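Local atomic coordinates of methyl-CpG-binding domain protein 3 (Homo sapiens, PDB entry 6CCG), a protein that binds DNA containing methylated CpG sites through its methyl-CpG-binding domain and is probably involved in transcriptional regulation. Residues V35-P40 against S62-R67; R19-R24 against G31-F36. All blocks are in the same frame, centred on the assembly; numbering follows the deposited sequence.

Contact 1. Residues V35-P40 against S62-R67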
ATOM      1  N   VAL A  35      -5.424   1.092  -3.477  1.00 33.17           N
ATOM      2  CA  VAL A  35      -4.353   1.299  -2.513  1.00 31.37           C
ATOM      3  C   VAL A  35      -3.021   0.947  -3.195  1.00 30.82           C
ATOM      4  O   VAL A  35      -2.918  -0.102  -3.829  1.00 30.10           O
ATOM      5  CB  VAL A  35      -4.592   0.410  -1.277  1.00 31.99           C
ATOM      6  CG1 VAL A  35      -3.402   0.478  -0.291  1.00 31.47           C
ATOM      7  CG2 VAL A  35      -5.869   0.845  -0.597  1.00 31.56           C
ATOM      8  N   PHE A  36      -2.052   1.861  -3.084  1.00 30.97           N
ATOM      9  CA  PHE A  36      -0.710   1.705  -3.596  1.00 32.08           C
ATOM     10  C   PHE A  36       0.298   1.891  -2.447  1.00 32.85           C
ATOM     11  O   PHE A  36      -0.024   2.531  -1.437  1.00 34.51           O
ATOM     12  CB  PHE A  36      -0.455   2.722  -4.688  1.00 32.22           C
ATOM     13  CG  PHE A  36      -1.466   2.666  -5.808  1.00 32.25           C
ATOM     14  CD1 PHE A  36      -1.476   1.593  -6.696  1.00 31.44           C
ATOM     15  CD2 PHE A  36      -2.484   3.627  -5.898  1.00 32.33           C
ATOM     16  CE1 PHE A  36      -2.468   1.504  -7.737  1.00 32.13           C
ATOM     17  CE2 PHE A  36      -3.427   3.569  -6.931  1.00 30.91           C
ATOM     18  CZ  PHE A  36      -3.428   2.506  -7.846  1.00 31.06           C
ATOM     19  N   TYR A  37       1.484   1.314  -2.611  1.00 32.98           N
ATOM     20  CA  TYR A  37       2.644   1.576  -1.730  1.00 35.12           C
ATOM     21  C   TYR A  37       3.844   2.069  -2.549  1.00 35.82           C
ATOM     22  O   TYR A  37       4.020   1.677  -3.719  1.00 35.10           O
ATOM     23  CB  TYR A  37       3.023   0.338  -0.928  1.00 34.43           C
ATOM     24  CG  TYR A  37       1.942  -0.045   0.022  1.00 34.33           C
ATOM     25  CD1 TYR A  37       1.884   0.494   1.300  1.00 35.14           C
ATOM     26  CD2 TYR A  37       0.901  -0.874  -0.398  1.00 34.98           C
ATOM     27  CE1 TYR A  37       0.831   0.182   2.160  1.00 35.82           C
ATOM     28  CE2 TYR A  37      -0.153  -1.194   0.442  1.00 35.20           C
ATOM     29  CZ  TYR A  37      -0.180  -0.680   1.716  1.00 35.06           C
ATOM     30  OH  TYR A  37      -1.196  -1.016   2.515  1.00 35.76           O
ATOM     31  N   TYR A  38       4.629   2.952  -1.961  1.00 36.98           N
ATOM     32  CA  TYR A  38       5.799   3.498  -2.630  1.00 39.62           C
ATOM     33  C   TYR A  38       7.007   3.167  -1.812  1.00 40.01           C
ATOM     34  O   TYR A  38       7.008   3.376  -0.586  1.00 39.06           O
ATOM     35  CB  TYR A  38       5.662   4.994  -2.845  1.00 42.12           C
ATOM     36  CG  TYR A  38       4.546   5.345  -3.812  1.00 43.11           C
ATOM     37  CD1 TYR A  38       3.237   5.463  -3.373  1.00 42.88           C
ATOM     38  CD2 TYR A  38       4.813   5.559  -5.177  1.00 45.97           C
ATOM     39  CE1 TYR A  38       2.200   5.778  -4.261  1.00 43.81           C
ATOM     40  CE2 TYR A  38       3.801   5.875  -6.078  1.00 45.36           C
ATOM     41  CZ  TYR A  38       2.493   5.992  -5.626  1.00 44.95           C
ATOM     42  OH  TYR A  38       1.482   6.311  -6.526  1.00 46.87           O
ATOM     43  N   SER A  39       8.039   2.617  -2.460  1.00 41.99           N
ATOM     44  CA  SER A  39       9.322   2.415  -1.781  1.00 42.93           C
ATOM     45  C   SER A  39      10.008   3.780  -1.498  1.00 46.54           C
ATOM     46  O   SER A  39       9.602   4.793  -2.059  1.00 47.30           O
ATOM     47  CB  SER A  39      10.239   1.519  -2.638  1.00 44.88           C
ATOM     48  OG  SER A  39      10.618   2.165  -3.827  1.00 45.69           O
ATOM     49  N   PRO A  40      11.074   3.796  -0.653  1.00 48.56           N
ATOM     50  CA  PRO A  40      11.897   5.016  -0.473  1.00 52.39           C
ATOM     51  C   PRO A  40      12.412   5.626  -1.787  1.00 56.00           C
ATOM     52  O   PRO A  40      12.534   6.850  -1.879  1.00 59.69           O
ATOM     53  CB  PRO A  40      13.083   4.521   0.375  1.00 54.37           C
ATOM     54  CG  PRO A  40      12.527   3.380   1.150  1.00 52.30           C
ATOM     55  CD  PRO A  40      11.546   2.702   0.201  1.00 49.64           C
ATOM     56  N   SER A  62       3.428 -11.819   6.548  1.00 53.33           N
ATOM     57  CA  SER A  62       2.350 -12.827   6.598  1.00 53.54           C
ATOM     58  C   SER A  62       1.012 -12.252   7.128  1.00 52.04           C
ATOM     59  O   SER A  62      -0.053 -12.616   6.630  1.00 52.99           O
ATOM     60  CB  SER A  62       2.779 -14.037   7.417  1.00 56.28           C
ATOM     61  OG  SER A  62       3.204 -13.649   8.703  1.00 57.95           O
ATOM     62  N   THR A  63       1.079 -11.337   8.102  1.00 49.68           N
ATOM     63  CA  THR A  63      -0.131 -10.703   8.682  1.00 48.21           C
ATOM     64  C   THR A  63      -0.342  -9.234   8.258  1.00 44.82           C
ATOM     65  O   THR A  63      -1.141  -8.527   8.870  1.00 43.66           O
ATOM     66  CB  THR A  63      -0.085 -10.759  10.216  1.00 50.26           C
ATOM     67  OG1 THR A  63       1.058 -10.040  10.686  1.00 48.47           O
ATOM     68  CG2 THR A  63      -0.048 -12.201  10.705  1.00 52.87           C
ATOM     69  N   PHE A  64       0.384  -8.781   7.231  1.00 42.96           N
ATOM     70  CA  PHE A  64       0.231  -7.441   6.702  1.00 40.53           C
ATOM     71  C   PHE A  64      -1.004  -7.406   5.767  1.00 39.12           C
ATOM     72  O   PHE A  64      -1.075  -8.144   4.790  1.00 37.99           O
ATOM     73  CB  PHE A  64       1.467  -7.005   5.932  1.00 39.82           C
ATOM     74  CG  PHE A  64       1.356  -5.634   5.325  1.00 38.43           C
ATOM     75  CD1 PHE A  64       1.362  -4.489   6.140  1.00 39.63           C
ATOM     76  CD2 PHE A  64       1.232  -5.473   3.968  1.00 37.47           C
ATOM     77  CE1 PHE A  64       1.250  -3.207   5.587  1.00 38.71           C
ATOM     78  CE2 PHE A  64       1.125  -4.195   3.402  1.00 36.49           C
ATOM     79  CZ  PHE A  64       1.144  -3.059   4.219  1.00 36.95           C
ATOM     80  N   ASP A  65      -1.952  -6.544   6.105  1.00 38.27           N
ATOM     81  CA  ASP A  65      -3.205  -6.383   5.335  1.00 36.56           C
ATOM     82  C   ASP A  65      -2.973  -5.264   4.354  1.00 34.67           C
ATOM     83  O   ASP A  65      -2.962  -4.082   4.724  1.00 33.43           O
ATOM     84  CB  ASP A  65      -4.364  -6.074   6.273  1.00 39.29           C
ATOM     85  CG  ASP A  65      -5.738  -5.973   5.521  1.00 38.84           C
ATOM     86  OD1 ASP A  65      -5.859  -5.213   4.572  1.00 40.10           O
ATOM     87  OD2 ASP A  65      -6.625  -6.687   5.867  1.00 42.66           O
ATOM     88  N   PHE A  66      -2.756  -5.637   3.102  1.00 33.72           N
ATOM     89  CA  PHE A  66      -2.425  -4.692   2.048  1.00 34.11           C
ATOM     90  C   PHE A  66      -3.497  -3.601   1.971  1.00 33.36           C
ATOM     91  O   PHE A  66      -3.183  -2.426   1.871  1.00 30.94           O
ATOM     92  CB  PHE A  66      -2.303  -5.431   0.716  1.00 34.21           C
ATOM     93  CG  PHE A  66      -1.850  -4.571  -0.438  1.00 33.37           C
ATOM     94  CD1 PHE A  66      -2.783  -3.856  -1.213  1.00 32.62           C
ATOM     95  CD2 PHE A  66      -0.514  -4.495  -0.768  1.00 33.43           C
ATOM     96  CE1 PHE A  66      -2.352  -3.075  -2.287  1.00 32.37           C
ATOM     97  CE2 PHE A  66      -0.070  -3.699  -1.839  1.00 33.51           C
ATOM     98  CZ  PHE A  66      -0.992  -2.996  -2.609  1.00 32.42           C
ATOM     99  N   ARG A  67      -4.745  -4.002   2.075  1.00 36.65           N
ATOM    100  CA  ARG A  67      -5.866  -3.061   1.872  1.00 37.20           C
ATOM    101  C   ARG A  67      -5.861  -1.959   2.943  1.00 37.50           C
ATOM    102  O   ARG A  67      -6.020  -0.777   2.596  1.00 36.38           O
ATOM    103  CB  ARG A  67      -7.194  -3.809   1.854  1.00 40.02           C
ATOM    104  CG  ARG A  67      -8.412  -2.942   1.475  1.00 43.10           C
ATOM    105  CD  ARG A  67      -9.686  -3.775   1.471  1.00 46.18           C
ATOM    106  NE  ARG A  67     -10.014  -4.327   2.820  1.00 49.16           N
ATOM    107  CZ  ARG A  67     -10.540  -3.631   3.854  1.00 52.37           C
ATOM    108  NH1 ARG A  67     -10.822  -2.311   3.756  1.00 52.59           N
ATOM    109  NH2 ARG A  67     -10.776  -4.257   5.023  1.00 54.83           N
TER
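Tyr37 reaches from strand 33-38 into residues 64-67 and meets both Phe64 and Phe66, forming a three-ring aromatic cluster. The tight part is its meeting with Phe66: the two side chains slide past each other in opposite directions, and the edge of the tyrosine ring is turned to the phenylalanine face in a T-shaped pair, planes at 69°. Tyr37 CD2 comes to 3.3 Å from Phe66 CE2, while CE2 of the tyrosine sits over the face, offset toward the rim. CG of Phe66 is anti to its backbone N (chi1 -175°), and at the ring's edge, near its plane, CE1 lies 3.4 Å from Val35 O. Phe64 comes tip to tip with Tyr37, CZ to CZ at 3.7 Å, in an offset edge-to-face pair; Leu51 of helix 48-55 packs on both of these side chains.

Beyond the rings, the contact thins toward solvent. Val35 CG2 is 3.6 Å from Arg67 O, the CB of Arg67 points away from the strand, this exposed residue packs on a phosphate of the nucleic acid, and Asp65 hydrogen-bonds through OD1 to the backbone of Thr68.

One polar link is set into this apolar packing: Tyr37 OH donates to Phe66 O at 2.5 Å. The hydroxyl of this buried tyrosine thereby gains an acceptor, and the bond anchors the C-terminal loop to the sheet from within the aromatic cluster.

Contact 2. Residues R19-R24 against G31-F36; sequences REEVPR and GHRDVF. With nucleotides of chain C.
Arg24 and Asp34 form the DNA-reading end of this contact. The guanidinium grips the carboxylate side-on, NE to OD2 at 2.8 Å and NH2 to OD1 at 2.9 Å, the two groups nearly coplanar. Its other hydrogens read guanine DG7 of chain C: NH1 donates to N7 at 2.8 Å and NH2 to O6 at 3.0 Å. The methylated base of 5CM6 of chain C brings C5 and its methyl C5A over one face, C5 offset toward the rim and C5A 3.5 Å from both Arg24 NH2 and Asp34 OD2, and His32 CD2 covers the opposite face. An alanine at Arg24 would probably leave the Asp34 carboxylate without its cationic mate and the guanine edge unread. Arg24 is extended from CG to NE, which carries the guanidinium out to the base, and Ser29 holds NH1 from the intervening loop. A water donates to both Asp34 OD2 and Val22 O, adding a second hold on the carboxylate.

Behind this site runs the antiparallel hairpin of strands 18-23 and 33-38, in the sheet of the methyl-CpG-binding domain. Glu20 with Phe36 and Val22 with Asp34 are hydrogen-bonded pairs, Glu21 with Val35 and Pro23 with Arg33 non-hydrogen-bonded ones. Past the strand ends, Arg24 N donates to His32 O and Gly31 N to Arg24 O.

On the face carrying Val22 and Asp34, Val22 CG2 meets the edge of the Phe36 ring, 3.7 Å from CE2. On the face bearing Glu21 and Arg33, Glu21 OE1 accepts from both NE and NH2 of Arg33, the carboxylate and guanidinium planes 80° apart. Farther along, Arg19 NH1 binds Glu21 OE2 at 2.7 Å, so this carboxylate bridges two arginines.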
ATOM      1  N   ARG A  19       2.128   4.855   1.884  1.00 35.06           N
ATOM      2  CA  ARG A  19       0.863   4.239   1.455  1.00 34.53           C
ATOM      3  C   ARG A  19      -0.042   5.334   0.821  1.00 35.51           C
ATOM      4  O   ARG A  19      -0.070   6.445   1.294  1.00 34.93           O
ATOM      5  CB  ARG A  19       0.126   3.620   2.664  1.00 35.74           C
ATOM      6  CG  ARG A  19      -1.241   3.004   2.350  1.00 36.93           C
ATOM      7  CD  ARG A  19      -1.836   2.237   3.559  1.00 37.91           C
ATOM      8  NE  ARG A  19      -3.166   1.702   3.229  1.00 36.63           N
ATOM      9  CZ  ARG A  19      -4.300   2.394   3.282  1.00 39.38           C
ATOM     10  NH1 ARG A  19      -4.318   3.683   3.677  1.00 41.76           N
ATOM     11  NH2 ARG A  19      -5.446   1.796   2.954  1.00 38.97           N
ATOM     12  N   GLU A  20      -0.740   4.980  -0.255  1.00 34.12           N
ATOM     13  CA  GLU A  20      -1.597   5.915  -0.980  1.00 36.67           C
ATOM     14  C   GLU A  20      -2.935   5.259  -1.255  1.00 35.55           C
ATOM     15  O   GLU A  20      -2.990   4.083  -1.629  1.00 32.43           O
ATOM     16  CB  GLU A  20      -0.955   6.344  -2.309  1.00 37.87           C
ATOM     17  CG  GLU A  20      -1.818   7.232  -3.202  1.00 40.56           C
ATOM     18  CD  GLU A  20      -1.140   7.529  -4.515  1.00 42.60           C
ATOM     19  OE1 GLU A  20      -0.964   6.588  -5.331  1.00 40.57           O
ATOM     20  OE2 GLU A  20      -0.779   8.699  -4.734  1.00 45.30           O
ATOM     21  N   GLU A  21      -4.012   6.037  -1.040  1.00 36.97           N
ATOM     22  CA  GLU A  21      -5.376   5.654  -1.403  1.00 37.15           C
ATOM     23  C   GLU A  21      -5.810   6.603  -2.491  1.00 36.75           C
ATOM     24  O   GLU A  21      -5.652   7.810  -2.330  1.00 37.71           O
ATOM     25  CB  GLU A  21      -6.328   5.853  -0.238  1.00 39.82           C
ATOM     26  CG  GLU A  21      -6.081   4.976   0.954  1.00 41.08           C
ATOM     27  CD  GLU A  21      -7.021   5.289   2.099  1.00 44.05           C
ATOM     28  OE1 GLU A  21      -8.072   5.908   1.876  1.00 47.24           O
ATOM     29  OE2 GLU A  21      -6.708   4.906   3.230  1.00 46.16           O
ATOM     30  N   VAL A  22      -6.342   6.068  -3.594  1.00 36.08           N
ATOM     31  CA  VAL A  22      -6.786   6.868  -4.728  1.00 37.61           C
ATOM     32  C   VAL A  22      -8.225   6.431  -5.052  1.00 37.35           C
ATOM     33  O   VAL A  22      -8.416   5.410  -5.685  1.00 34.85           O
ATOM     34  CB  VAL A  22      -5.913   6.649  -5.981  1.00 38.25           C
ATOM     35  CG1 VAL A  22      -6.402   7.532  -7.141  1.00 41.14           C
ATOM     36  CG2 VAL A  22      -4.434   6.916  -5.678  1.00 39.46           C
ATOM     37  N   PRO A  23      -9.240   7.206  -4.599  1.00 40.12           N
ATOM     38  CA  PRO A  23     -10.587   6.825  -4.982  1.00 40.58           C
ATOM     39  C   PRO A  23     -10.789   6.992  -6.491  1.00 39.39           C
ATOM     40  O   PRO A  23     -10.345   7.989  -7.084  1.00 39.44           O
ATOM     41  CB  PRO A  23     -11.493   7.809  -4.208  1.00 46.00           C
ATOM     42  CG  PRO A  23     -10.629   8.970  -3.870  1.00 47.45           C
ATOM     43  CD  PRO A  23      -9.181   8.542  -3.974  1.00 43.54           C
ATOM     44  N   ARG A  24     -11.462   6.028  -7.089  1.00 38.31           N
ATOM     45  CA  ARG A  24     -11.849   6.107  -8.511  1.00 38.45           C
ATOM     46  C   ARG A  24     -12.940   7.147  -8.715  1.00 41.24           C
ATOM     47  O   ARG A  24     -13.900   7.189  -7.947  1.00 43.27           O
ATOM     48  CB  ARG A  24     -12.312   4.740  -9.002  1.00 36.72           C
ATOM     49  CG  ARG A  24     -11.191   3.713  -8.970  1.00 35.27           C
ATOM     50  CD  ARG A  24     -11.680   2.385  -9.429  1.00 34.59           C
ATOM     51  NE  ARG A  24     -10.642   1.367  -9.299  1.00 32.95           N
ATOM     52  CZ  ARG A  24     -10.611   0.209  -9.969  1.00 32.22           C
ATOM     53  NH1 ARG A  24     -11.563  -0.118 -10.864  1.00 33.50           N
ATOM     54  NH2 ARG A  24      -9.624  -0.626  -9.757  1.00 32.03           N
ATOM     55  N   GLY A  31     -15.798   5.506  -6.746  1.00 42.31           N
ATOM     56  CA  GLY A  31     -15.846   5.393  -5.258  1.00 43.84           C
ATOM     57  C   GLY A  31     -14.918   4.333  -4.652  1.00 43.23           C
ATOM     58  O   GLY A  31     -14.476   4.495  -3.521  1.00 46.04           O
ATOM     59  N   HIS A  32     -14.661   3.235  -5.372  1.00 42.07           N
ATOM     60  CA  HIS A  32     -13.643   2.233  -4.959  1.00 41.46           C
ATOM     61  C   HIS A  32     -12.290   2.891  -4.741  1.00 40.59           C
ATOM     62  O   HIS A  32     -11.847   3.717  -5.543  1.00 40.33           O
ATOM     63  CB  HIS A  32     -13.500   1.124  -6.012  1.00 40.93           C
ATOM     64  CG  HIS A  32     -12.468   0.077  -5.645  1.00 40.00           C
ATOM     65  ND1 HIS A  32     -12.666  -0.834  -4.629  1.00 41.05           N
ATOM     66  CD2 HIS A  32     -11.222  -0.175  -6.141  1.00 40.98           C
ATOM     67  CE1 HIS A  32     -11.592  -1.610  -4.513  1.00 41.78           C
ATOM     68  NE2 HIS A  32     -10.707  -1.238  -5.429  1.00 39.92           N
ATOM     69  N   ARG A  33     -11.623   2.504  -3.667  1.00 41.34           N
ATOM     70  CA  ARG A  33     -10.352   3.082  -3.297  1.00 41.04           C
ATOM     71  C   ARG A  33      -9.288   2.073  -3.671  1.00 37.25           C
ATOM     72  O   ARG A  33      -9.236   1.027  -3.090  1.00 36.77           O
ATOM     73  CB  ARG A  33     -10.326   3.389  -1.779  1.00 44.86           C
ATOM     74  CG  ARG A  33     -11.571   4.138  -1.287  1.00 52.40           C
ATOM     75  CD  ARG A  33     -11.476   4.551   0.184  1.00 57.56           C
ATOM     76  NE  ARG A  33     -10.451   5.576   0.354  1.00 61.79           N
ATOM     77  CZ  ARG A  33     -10.573   6.871   0.014  1.00 63.66           C
ATOM     78  NH1 ARG A  33     -11.699   7.346  -0.501  1.00 65.87           N
ATOM     79  NH2 ARG A  33      -9.528   7.707   0.202  1.00 63.74           N
ATOM     80  N   ASP A  34      -8.490   2.390  -4.675  1.00 33.69           N
ATOM     81  CA  ASP A  34      -7.249   1.638  -4.948  1.00 33.65           C
ATOM     82  C   ASP A  34      -6.208   2.069  -3.928  1.00 32.95           C
ATOM     83  O   ASP A  34      -6.104   3.269  -3.588  1.00 33.33           O
ATOM     84  CB  ASP A  34      -6.728   1.921  -6.360  1.00 32.78           C
ATOM     85  CG  ASP A  34      -7.685   1.457  -7.414  1.00 34.64           C
ATOM     86  OD1 ASP A  34      -7.813   0.223  -7.623  1.00 34.86           O
ATOM     87  OD2 ASP A  34      -8.351   2.339  -8.013  1.00 36.05           O
ATOM     88  N   VAL A  35      -5.424   1.092  -3.477  1.00 33.17           N
ATOM     89  CA  VAL A  35      -4.353   1.299  -2.513  1.00 31.37           C
ATOM     90  C   VAL A  35      -3.021   0.947  -3.195  1.00 30.82           C
ATOM     91  O   VAL A  35      -2.918  -0.102  -3.829  1.00 30.10           O
ATOM     92  CB  VAL A  35      -4.592   0.410  -1.277  1.00 31.99           C
ATOM     93  CG1 VAL A  35      -3.402   0.478  -0.291  1.00 31.47           C
ATOM     94  CG2 VAL A  35      -5.869   0.845  -0.597  1.00 31.56           C
ATOM     95  N   PHE A  36      -2.052   1.861  -3.084  1.00 30.97           N
ATOM     96  CA  PHE A  36      -0.710   1.705  -3.596  1.00 32.08           C
ATOM     97  C   PHE A  36       0.298   1.891  -2.447  1.00 32.85           C
ATOM     98  O   PHE A  36      -0.024   2.531  -1.437  1.00 34.51           O
ATOM     99  CB  PHE A  36      -0.455   2.722  -4.688  1.00 32.22           C
ATOM    100  CG  PHE A  36      -1.466   2.666  -5.808  1.00 32.25           C
ATOM    101  CD1 PHE A  36      -1.476   1.593  -6.696  1.00 31.44           C
ATOM    102  CD2 PHE A  36      -2.484   3.627  -5.898  1.00 32.33           C
ATOM    103  CE1 PHE A  36      -2.468   1.504  -7.737  1.00 32.13           C
ATOM    104  CE2 PHE A  36      -3.427   3.569  -6.931  1.00 30.91           C
ATOM    105  CZ  PHE A  36      -3.428   2.506  -7.846  1.00 31.06           C
TER
ATOM    106  N1  5CM C   6      -9.460   0.774 -14.332  1.00 40.95           N
ATOM    107  C2  5CM C   6      -8.838  -0.419 -14.831  1.00 39.73           C
ATOM    108  N3  5CM C   6      -7.766  -0.971 -14.188  1.00 39.13           N
ATOM    109  C4  5CM C   6      -7.257  -0.407 -13.060  1.00 39.39           C
ATOM    110  C5  5CM C   6      -7.880   0.826 -12.524  1.00 41.07           C
ATOM    111  C5A 5CM C   6      -7.396   1.546 -11.279  1.00 43.28           C
ATOM    112  C6  5CM C   6      -8.974   1.364 -13.194  1.00 41.49           C
ATOM    113  O2  5CM C   6      -9.225  -1.026 -15.847  1.00 38.52           O
ATOM    114  N4  5CM C   6      -6.192  -1.002 -12.482  1.00 38.42           N
ATOM    115  C1' 5CM C   6     -10.612   1.355 -15.030  0.50 42.85           C
ATOM    116  C2' 5CM C   6     -11.901   0.805 -14.466  0.50 43.74           C
ATOM    117  C3' 5CM C   6     -12.882   1.924 -14.459  0.50 45.12           C
ATOM    118  C4' 5CM C   6     -12.111   3.015 -15.166  0.50 45.96           C
ATOM    119  O4' 5CM C   6     -10.731   2.764 -14.886  0.50 43.78           O
ATOM    120  O3' 5CM C   6     -14.001   1.661 -15.283  0.50 44.19           O
ATOM    121  C5' 5CM C   6     -12.527   4.383 -14.757  0.50 48.43           C
ATOM    122  O5' 5CM C   6     -11.836   4.736 -13.580  0.50 49.52           O
ATOM    123  P   5CM C   6     -11.405   6.244 -13.633  0.50 52.58           P
ATOM    124  OP1 5CM C   6     -12.361   6.883 -14.567  0.50 54.07           O
ATOM    125  OP2 5CM C   6     -11.185   6.795 -12.229  0.50 55.14           O
ATOM    126  P    DG C   7     -15.124   0.595 -14.890  1.00 44.76           P
ATOM    127  OP1  DG C   7     -16.364   0.998 -15.645  1.00 46.00           O
ATOM    128  OP2  DG C   7     -15.203   0.449 -13.418  1.00 40.07           O
ATOM    129  O5'  DG C   7     -14.617  -0.745 -15.590  1.00 43.22           O
ATOM    130  C5'  DG C   7     -14.401  -0.807 -17.017  1.00 43.61           C
ATOM    131  C4'  DG C   7     -13.900  -2.175 -17.420  1.00 44.02           C
ATOM    132  O4'  DG C   7     -12.635  -2.451 -16.745  1.00 40.40           O
ATOM    133  C3'  DG C   7     -14.826  -3.327 -17.047  1.00 46.39           C
ATOM    134  O3'  DG C   7     -14.786  -4.317 -18.093  1.00 49.94           O
ATOM    135  C2'  DG C   7     -14.250  -3.818 -15.729  1.00 43.36           C
ATOM    136  C1'  DG C   7     -12.753  -3.590 -15.902  1.00 40.80           C
ATOM    137  N9   DG C   7     -12.004  -3.293 -14.676  1.00 39.42           N
ATOM    138  C8   DG C   7     -12.303  -2.294 -13.784  1.00 39.48           C
ATOM    139  N7   DG C   7     -11.419  -2.176 -12.830  1.00 38.12           N
ATOM    140  C5   DG C   7     -10.475  -3.147 -13.113  1.00 35.45           C
ATOM    141  C6   DG C   7      -9.326  -3.535 -12.388  1.00 34.09           C
ATOM    142  O6   DG C   7      -8.870  -3.038 -11.351  1.00 31.98           O
ATOM    143  N1   DG C   7      -8.663  -4.595 -13.004  1.00 33.49           N
ATOM    144  C2   DG C   7      -9.077  -5.215 -14.165  1.00 35.29           C
ATOM    145  N2   DG C   7      -8.312  -6.230 -14.605  1.00 34.99           N
ATOM    146  N3   DG C   7     -10.175  -4.883 -14.828  1.00 35.30           N
ATOM    147  C4   DG C   7     -10.812  -3.840 -14.259  1.00 36.22           C
TER
HETATM  148  O   HOH W   1      -7.637   4.705  -8.253  1.00 33.99           O

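Overall arrangement
Both contacts use strand 33-38. Along the chain, 19-24 comes first, then 31-36, which overlaps 35-40 at Val35 and Phe36; helix 48-55 intervenes before 62-67. The centres lie about 12 Å apart. Contact 2 pairs strands 18-23 and 33-38 within the four-stranded sheet and ends at the methylated CpG, whereas the centre of contact 1 lies about 3 Å from the centre of the chain, and this contact joins the sheet to the C-terminal region. Probable hydrogen bonds link them directly, from Arg19 NH2 to Arg67 O and between Tyr38 OH and Glu20 OE1. The DNA-reading hairpin is thus continuous with the core packing of this small domain.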